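Local structure of deoxycytidylate deaminase (Cyanophage S-TIM5, 4P9E) at residues F67-M79 with L91-I105. The protein probably catalyses the zinc-dependent hydrolytic deamination of dCMP to dUMP. Numbering follows the deposited sequence.
Sequences FVLHAEQNALVKM and LFCTHSPCPDCSKMI. With ZN (zinc ion), chain B.
A zinc ion joins His-70 to Cys-98 and Cys-101, bound by His-70 ND1 at 2.0 Å, Cys-98 SG at 2.2 Å and Cys-101 SG at 2.3 Å. Both sulfurs lie at the edge of the imidazole, Cys-98 SG in its plane. A water completes four-fold coordination at a longer 2.5 Å from the zinc; it donates to Glu-72 OE2 (2.6 Å) and accepts from Cys-98 N. Glu-72, the predicted proton donor, reaches it with a chain bent at chi2 (88°), its CB near Cys-101 SG and its OE2 3.4 Å from Pro-97 CB, while Cys-93 SG lies against the carboxylate and Leu-91 CD2 touches CG. This is the His-Ala-Glu and Pro-Cys-X-X-Cys zinc site of the cytidine deaminase fold, set at the N-terminal ends of two helices whose segments 71-79 and 99-105 run at 29° to each other beside the central sheet. Cys-98 caps the second helix, its SG accepting from Cys-101 N. Next to Cys-101, Gln-73 CG meets Met-104 CE at 3.6 Å, and Gln-73 OE1 accepts a hydrogen bond from His-70 N, which lies above the Gln-73 carbonyl plane, tying the ligand's backbone to the helix. One turn on, Leu-76 CD2 packs against Met-104 SD, the two side chains crossing at about a right angle.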
ATOM      1  N   PHE A  67      30.391  -7.528   5.737  1.00 81.58           N
ATOM      2  CA  PHE A  67      29.434  -6.659   5.057  1.00 79.11           C
ATOM      3  C   PHE A  67      28.603  -7.301   3.941  1.00 77.07           C
ATOM      4  O   PHE A  67      27.854  -6.619   3.247  1.00 73.62           O
ATOM      5  CB  PHE A  67      30.086  -5.340   4.634  1.00 78.36           C
ATOM      6  CG  PHE A  67      30.365  -4.436   5.803  1.00 91.49           C
ATOM      7  CD1 PHE A  67      29.350  -3.659   6.353  1.00 79.17           C
ATOM      8  CD2 PHE A  67      31.620  -4.411   6.399  1.00 97.64           C
ATOM      9  CE1 PHE A  67      29.592  -2.849   7.456  1.00 83.49           C
ATOM     10  CE2 PHE A  67      31.869  -3.598   7.502  1.00 94.56           C
ATOM     11  CZ  PHE A  67      30.852  -2.816   8.028  1.00 90.25           C
ATOM     12  N   VAL A  68      28.697  -8.617   3.797  1.00 69.83           N
ATOM     13  CA  VAL A  68      27.814  -9.300   2.870  1.00 60.15           C
ATOM     14  C   VAL A  68      26.513  -9.699   3.565  1.00 55.68           C
ATOM     15  O   VAL A  68      26.509 -10.181   4.697  1.00 59.37           O
ATOM     16  CB  VAL A  68      28.504 -10.495   2.154  1.00 63.06           C
ATOM     17  CG1 VAL A  68      29.996 -10.431   2.352  1.00 66.31           C
ATOM     18  CG2 VAL A  68      27.947 -11.825   2.625  1.00 56.17           C
ATOM     19  N   LEU A  69      25.405  -9.448   2.881  1.00 54.97           N
ATOM     20  CA  LEU A  69      24.083  -9.796   3.377  1.00 47.79           C
ATOM     21  C   LEU A  69      23.731 -11.223   2.992  1.00 42.37           C
ATOM     22  O   LEU A  69      24.082 -11.685   1.911  1.00 40.92           O
ATOM     23  CB  LEU A  69      23.041  -8.856   2.768  1.00 43.35           C
ATOM     24  CG  LEU A  69      23.400  -7.385   2.903  1.00 44.43           C
ATOM     25  CD1 LEU A  69      23.398  -6.709   1.536  1.00 50.65           C
ATOM     26  CD2 LEU A  69      22.447  -6.721   3.847  1.00 44.56           C
ATOM     27  N   HIS A  70      23.030 -11.917   3.879  1.00 41.86           N
ATOM     28  CA  HIS A  70      22.505 -13.226   3.560  1.00 36.08           C
ATOM     29  C   HIS A  70      21.314 -13.040   2.639  1.00 32.56           C
ATOM     30  O   HIS A  70      20.724 -11.964   2.591  1.00 31.54           O
ATOM     31  CB  HIS A  70      22.094 -13.948   4.831  1.00 37.95           C
ATOM     32  CG  HIS A  70      23.237 -14.221   5.755  1.00 46.02           C
ATOM     33  ND1 HIS A  70      23.061 -14.744   7.016  1.00 47.68           N
ATOM     34  CD2 HIS A  70      24.567 -14.053   5.598  1.00 47.41           C
ATOM     35  CE1 HIS A  70      24.239 -14.872   7.603  1.00 41.30           C
ATOM     36  NE2 HIS A  70      25.166 -14.464   6.763  1.00 42.06           N
ATOM     37  N   ALA A  71      20.978 -14.088   1.902  1.00 37.31           N
ATOM     38  CA  ALA A  71      19.854 -14.070   0.979  1.00 37.29           C
ATOM     39  C   ALA A  71      18.565 -13.638   1.682  1.00 38.37           C
ATOM     40  O   ALA A  71      17.745 -12.918   1.115  1.00 31.96           O
ATOM     41  CB  ALA A  71      19.677 -15.449   0.363  1.00 38.25           C
ATOM     42  N   GLU A  72      18.401 -14.086   2.923  1.00 33.64           N
ATOM     43  CA  GLU A  72      17.197 -13.809   3.686  1.00 32.95           C
ATOM     44  C   GLU A  72      17.161 -12.338   4.081  1.00 34.79           C
ATOM     45  O   GLU A  72      16.116 -11.704   4.019  1.00 37.18           O
ATOM     46  CB  GLU A  72      17.109 -14.712   4.933  1.00 39.16           C
ATOM     47  CG  GLU A  72      17.197 -16.227   4.684  1.00 36.87           C
ATOM     48  CD  GLU A  72      18.634 -16.759   4.680  1.00 46.37           C
ATOM     49  OE1 GLU A  72      19.546 -16.084   4.138  1.00 42.60           O
ATOM     50  OE2 GLU A  72      18.847 -17.872   5.213  1.00 47.91           O
ATOM     51  N   GLN A  73      18.301 -11.793   4.492  1.00 32.01           N
ATOM     52  CA  GLN A  73      18.437 -10.355   4.697  1.00 32.57           C
ATOM     53  C   GLN A  73      18.064  -9.495   3.466  1.00 29.62           C
ATOM     54  O   GLN A  73      17.373  -8.484   3.594  1.00 26.41           O
ATOM     55  CB  GLN A  73      19.838 -10.029   5.194  1.00 33.85           C
ATOM     56  CG  GLN A  73      20.009 -10.385   6.648  1.00 36.54           C
ATOM     57  CD  GLN A  73      21.462 -10.515   7.082  1.00 46.58           C
ATOM     58  OE1 GLN A  73      22.386 -10.242   6.320  1.00 45.41           O
ATOM     59  NE2 GLN A  73      21.663 -10.960   8.322  1.00 50.97           N
ATOM     60  N   ASN A  74      18.502  -9.914   2.285  1.00 34.99           N
ATOM     61  CA  ASN A  74      18.112  -9.235   1.052  1.00 36.31           C
ATOM     62  C   ASN A  74      16.609  -9.266   0.749  1.00 36.86           C
ATOM     63  O   ASN A  74      16.001  -8.232   0.437  1.00 39.87           O
ATOM     64  CB  ASN A  74      18.906  -9.770  -0.130  1.00 36.33           C
ATOM     65  CG  ASN A  74      20.174  -8.997  -0.359  1.00 43.54           C
ATOM     66  OD1 ASN A  74      20.202  -7.776  -0.194  1.00 38.34           O
ATOM     67  ND2 ASN A  74      21.237  -9.694  -0.736  1.00 52.15           N
ATOM     68  N   ALA A  75      16.015 -10.444   0.843  1.00 25.61           N
ATOM     69  CA  ALA A  75      14.584 -10.574   0.662  1.00 25.95           C
ATOM     70  C   ALA A  75      13.818  -9.676   1.647  1.00 30.78           C
ATOM     71  O   ALA A  75      12.955  -8.888   1.253  1.00 31.06           O
ATOM     72  CB  ALA A  75      14.162 -12.042   0.806  1.00 23.23           C
ATOM     73  N   LEU A  76      14.157  -9.800   2.925  1.00 33.64           N
ATOM     74  CA  LEU A  76      13.601  -8.962   3.975  1.00 30.87           C
ATOM     75  C   LEU A  76      13.718  -7.461   3.704  1.00 37.29           C
ATOM     76  O   LEU A  76      12.762  -6.713   3.873  1.00 36.68           O
ATOM     77  CB  LEU A  76      14.303  -9.282   5.287  1.00 34.65           C
ATOM     78  CG  LEU A  76      13.775  -8.520   6.506  1.00 47.62           C
ATOM     79  CD1 LEU A  76      12.318  -8.845   6.754  1.00 42.72           C
ATOM     80  CD2 LEU A  76      14.603  -8.865   7.711  1.00 51.02           C
ATOM     81  N   VAL A  77      14.900  -7.008   3.307  1.00 34.41           N
ATOM     82  CA  VAL A  77      15.065  -5.597   2.978  1.00 38.66           C
ATOM     83  C   VAL A  77      14.185  -5.186   1.786  1.00 34.64           C
ATOM     84  O   VAL A  77      13.605  -4.106   1.781  1.00 35.24           O
ATOM     85  CB  VAL A  77      16.564  -5.218   2.782  1.00 41.33           C
ATOM     86  CG1 VAL A  77      16.723  -3.994   1.893  1.00 40.22           C
ATOM     87  CG2 VAL A  77      17.232  -5.000   4.138  1.00 35.22           C
ATOM     88  N   LYS A  78      14.063  -6.056   0.794  1.00 33.13           N
ATOM     89  CA  LYS A  78      13.149  -5.778  -0.311  1.00 33.60           C
ATOM     90  C   LYS A  78      11.701  -5.667   0.148  1.00 33.66           C
ATOM     91  O   LYS A  78      10.962  -4.823  -0.363  1.00 36.82           O
ATOM     92  CB  LYS A  78      13.283  -6.812  -1.431  1.00 30.01           C
ATOM     93  CG  LYS A  78      14.473  -6.570  -2.302  1.00 29.99           C
ATOM     94  CD  LYS A  78      14.718  -7.693  -3.271  1.00 35.57           C
ATOM     95  CE  LYS A  78      16.071  -7.515  -3.954  1.00 32.71           C
ATOM     96  NZ  LYS A  78      16.369  -8.614  -4.900  1.00 35.76           N
ATOM     97  N   MET A  79      11.303  -6.505   1.102  1.00 31.02           N
ATOM     98  CA  MET A  79       9.969  -6.428   1.688  1.00 30.87           C
ATOM     99  C   MET A  79       9.750  -5.127   2.417  1.00 33.52           C
ATOM    100  O   MET A  79       8.671  -4.592   2.374  1.00 36.04           O
ATOM    101  CB  MET A  79       9.685  -7.592   2.640  1.00 27.28           C
ATOM    102  CG  MET A  79       9.502  -8.915   1.944  1.00 30.87           C
ATOM    103  SD  MET A  79       8.368  -8.817   0.550  1.00 33.43           S
ATOM    104  CE  MET A  79       6.771  -8.716   1.344  1.00 35.65           C
ATOM    105  N   LEU A  91       8.808 -18.364   3.400  1.00 34.85           N
ATOM    106  CA  LEU A  91      10.134 -18.208   2.860  1.00 30.33           C
ATOM    107  C   LEU A  91      10.630 -19.514   2.231  1.00 35.28           C
ATOM    108  O   LEU A  91      10.694 -20.529   2.913  1.00 36.68           O
ATOM    109  CB  LEU A  91      11.048 -17.824   4.002  1.00 29.65           C
ATOM    110  CG  LEU A  91      12.476 -17.507   3.608  1.00 39.01           C
ATOM    111  CD1 LEU A  91      12.479 -16.347   2.624  1.00 36.00           C
ATOM    112  CD2 LEU A  91      13.246 -17.178   4.863  1.00 37.09           C
ATOM    113  N   PHE A  92      10.961 -19.504   0.941  1.00 31.64           N
ATOM    114  CA  PHE A  92      11.701 -20.623   0.353  1.00 32.00           C
ATOM    115  C   PHE A  92      13.165 -20.252   0.254  1.00 32.96           C
ATOM    116  O   PHE A  92      13.538 -19.341  -0.467  1.00 31.16           O
ATOM    117  CB  PHE A  92      11.203 -20.990  -1.036  1.00 30.62           C
ATOM    118  CG  PHE A  92       9.845 -21.586  -1.045  1.00 36.26           C
ATOM    119  CD1 PHE A  92       9.679 -22.949  -1.193  1.00 37.71           C
ATOM    120  CD2 PHE A  92       8.722 -20.792  -0.894  1.00 32.15           C
ATOM    121  CE1 PHE A  92       8.415 -23.495  -1.197  1.00 36.78           C
ATOM    122  CE2 PHE A  92       7.469 -21.347  -0.895  1.00 32.21           C
ATOM    123  CZ  PHE A  92       7.317 -22.691  -1.045  1.00 33.08           C
ATOM    124  N   CYS A  93      14.008 -20.964   0.979  1.00 36.86           N
ATOM    125  CA  CYS A  93      15.419 -20.704   0.889  1.00 36.51           C
ATOM    126  C   CYS A  93      16.181 -21.974   0.446  1.00 38.59           C
ATOM    127  O   CYS A  93      15.742 -23.090   0.713  1.00 42.01           O
ATOM    128  CB  CYS A  93      15.915 -20.155   2.232  1.00 39.48           C
ATOM    129  SG  CYS A  93      17.527 -19.317   2.128  1.00 58.70           S
ATOM    130  N   THR A  94      17.288 -21.811  -0.266  1.00 25.68           N
ATOM    131  CA  THR A  94      18.145 -22.954  -0.569  1.00 30.16           C
ATOM    132  C   THR A  94      18.761 -23.533   0.698  1.00 31.86           C
ATOM    133  O   THR A  94      19.005 -24.723   0.782  1.00 32.00           O
ATOM    134  CB  THR A  94      19.287 -22.606  -1.550  1.00 28.05           C
ATOM    135  OG1 THR A  94      20.025 -21.482  -1.064  1.00 31.94           O
ATOM    136  CG2 THR A  94      18.744 -22.292  -2.928  1.00 29.55           C
ATOM    137  N   HIS A  95      19.003 -22.689   1.689  1.00 29.29           N
ATOM    138  CA  HIS A  95      19.617 -23.152   2.918  1.00 31.31           C
ATOM    139  C   HIS A  95      18.813 -22.840   4.156  1.00 36.44           C
ATOM    140  O   HIS A  95      18.093 -21.856   4.193  1.00 38.45           O
ATOM    141  CB  HIS A  95      21.010 -22.570   3.067  1.00 36.71           C
ATOM    142  CG  HIS A  95      21.970 -23.053   2.027  1.00 43.11           C
ATOM    143  ND1 HIS A  95      21.894 -22.657   0.710  1.00 41.49           N
ATOM    144  CD2 HIS A  95      22.997 -23.924   2.109  1.00 44.21           C
ATOM    145  CE1 HIS A  95      22.854 -23.253   0.025  1.00 40.79           C
ATOM    146  NE2 HIS A  95      23.544 -24.020   0.847  1.00 43.56           N
ATOM    147  N   SER A  96      18.922 -23.725   5.143  1.00 41.94           N
ATOM    148  CA  SER A  96      18.513 -23.460   6.512  1.00 42.43           C
ATOM    149  C   SER A  96      19.114 -22.108   6.911  1.00 44.31           C
ATOM    150  O   SER A  96      20.246 -21.817   6.544  1.00 51.28           O
ATOM    151  CB  SER A  96      19.006 -24.610   7.411  1.00 46.48           C
ATOM    152  OG  SER A  96      19.414 -24.189   8.709  1.00 58.27           O
ATOM    153  N   PRO A  97      18.340 -21.247   7.599  1.00 45.27           N
ATOM    154  CA  PRO A  97      18.882 -19.933   7.965  1.00 50.13           C
ATOM    155  C   PRO A  97      19.711 -19.892   9.247  1.00 47.51           C
ATOM    156  O   PRO A  97      19.493 -20.669  10.167  1.00 53.72           O
ATOM    157  CB  PRO A  97      17.632 -19.061   8.118  1.00 40.05           C
ATOM    158  CG  PRO A  97      16.564 -20.003   8.421  1.00 39.92           C
ATOM    159  CD  PRO A  97      16.874 -21.265   7.687  1.00 44.14           C
ATOM    160  N   CYS A  98      20.658 -18.964   9.280  1.00 48.03           N
ATOM    161  CA  CYS A  98      21.505 -18.723  10.444  1.00 53.79           C
ATOM    162  C   CYS A  98      20.666 -18.184  11.594  1.00 51.66           C
ATOM    163  O   CYS A  98      19.505 -17.847  11.396  1.00 50.29           O
ATOM    164  CB  CYS A  98      22.636 -17.746  10.075  1.00 54.29           C
ATOM    165  SG  CYS A  98      22.182 -15.988   9.976  1.00 48.66           S
ATOM    166  N   PRO A  99      21.235 -18.118  12.810  1.00 56.31           N
ATOM    167  CA  PRO A  99      20.462 -17.545  13.914  1.00 52.98           C
ATOM    168  C   PRO A  99      20.036 -16.083  13.707  1.00 49.44           C
ATOM    169  O   PRO A  99      18.948 -15.737  14.156  1.00 47.72           O
ATOM    170  CB  PRO A  99      21.423 -17.665  15.104  1.00 53.65           C
ATOM    171  CG  PRO A  99      22.241 -18.840  14.781  1.00 55.80           C
ATOM    172  CD  PRO A  99      22.473 -18.754  13.304  1.00 56.99           C
ATOM    173  N   ASP A 100      20.856 -15.261  13.047  1.00 55.84           N
ATOM    174  CA  ASP A 100      20.541 -13.843  12.845  1.00 58.60           C
ATOM    175  C   ASP A 100      19.375 -13.640  11.870  1.00 57.05           C
ATOM    176  O   ASP A 100      18.564 -12.722  12.023  1.00 52.54           O
ATOM    177  CB  ASP A 100      21.765 -13.064  12.341  1.00 57.80           C
ATOM    178  CG  ASP A 100      22.993 -13.229  13.244  1.00 82.83           C
ATOM    179  OD1 ASP A 100      22.816 -13.375  14.485  1.00 79.72           O
ATOM    180  OD2 ASP A 100      24.135 -13.217  12.702  1.00 87.49           O
ATOM    181  N   CYS A 101      19.303 -14.493  10.859  1.00 47.57           N
ATOM    182  CA  CYS A 101      18.187 -14.432   9.949  1.00 43.56           C
ATOM    183  C   CYS A 101      16.944 -14.996  10.629  1.00 43.57           C
ATOM    184  O   CYS A 101      15.857 -14.443  10.515  1.00 40.72           O
ATOM    185  CB  CYS A 101      18.521 -15.154   8.644  1.00 48.63           C
ATOM    186  SG  CYS A 101      19.835 -14.326   7.686  1.00 50.37           S
ATOM    187  N   SER A 102      17.114 -16.072  11.379  1.00 44.66           N
ATOM    188  CA  SER A 102      16.006 -16.662  12.122  1.00 41.77           C
ATOM    189  C   SER A 102      15.240 -15.710  13.053  1.00 41.28           C
ATOM    190  O   SER A 102      14.015 -15.713  13.045  1.00 43.69           O
ATOM    191  CB  SER A 102      16.495 -17.880  12.894  1.00 50.69           C
ATOM    192  OG  SER A 102      16.892 -18.890  11.989  1.00 48.90           O
ATOM    193  N   LYS A 103      15.951 -14.901  13.839  1.00 37.68           N
ATOM    194  CA  LYS A 103      15.333 -13.907  14.717  1.00 36.78           C
ATOM    195  C   LYS A 103      14.393 -13.009  13.941  1.00 35.58           C
ATOM    196  O   LYS A 103      13.325 -12.622  14.428  1.00 31.72           O
ATOM    197  CB  LYS A 103      16.377 -12.953  15.299  1.00 45.13           C
ATOM    198  CG  LYS A 103      17.482 -13.532  16.120  1.00 54.15           C
ATOM    199  CD  LYS A 103      18.428 -12.413  16.614  1.00 56.38           C
ATOM    200  CE  LYS A 103      19.011 -11.581  15.485  1.00 46.59           C
ATOM    201  NZ  LYS A 103      20.262 -10.891  15.901  1.00 47.88           N
ATOM    202  N   MET A 104      14.840 -12.632  12.748  1.00 41.23           N
ATOM    203  CA  MET A 104      14.172 -11.599  11.977  1.00 40.62           C
ATOM    204  C   MET A 104      12.977 -12.165  11.244  1.00 36.30           C
ATOM    205  O   MET A 104      11.903 -11.552  11.197  1.00 31.72           O
ATOM    206  CB  MET A 104      15.149 -10.953  11.006  1.00 40.05           C
ATOM    207  CG  MET A 104      16.262 -10.190  11.705  1.00 42.66           C
ATOM    208  SD  MET A 104      17.043  -8.967  10.635  1.00 47.35           S
ATOM    209  CE  MET A 104      18.251  -9.974   9.795  1.00 50.68           C
ATOM    210  N   ILE A 105      13.187 -13.347  10.683  1.00 36.39           N
ATOM    211  CA  ILE A 105      12.135 -14.121  10.065  1.00 31.98           C
ATOM    212  C   ILE A 105      10.968 -14.325  11.042  1.00 31.46           C
ATOM    213  O   ILE A 105       9.806 -14.139  10.674  1.00 32.11           O
ATOM    214  CB  ILE A 105      12.705 -15.461   9.581  1.00 34.74           C
ATOM    215  CG1 ILE A 105      13.754 -15.212   8.505  1.00 33.08           C
ATOM    216  CG2 ILE A 105      11.629 -16.372   9.049  1.00 31.87           C
ATOM    217  CD1 ILE A 105      14.658 -16.388   8.253  1.00 30.50           C
TER
HETATM  218 ZN    ZN B 201      21.617 -15.763   7.880  1.00 54.55          ZN
HETATM  219  O   HOH W   1      21.139 -17.662   6.410  1.00 61.98           O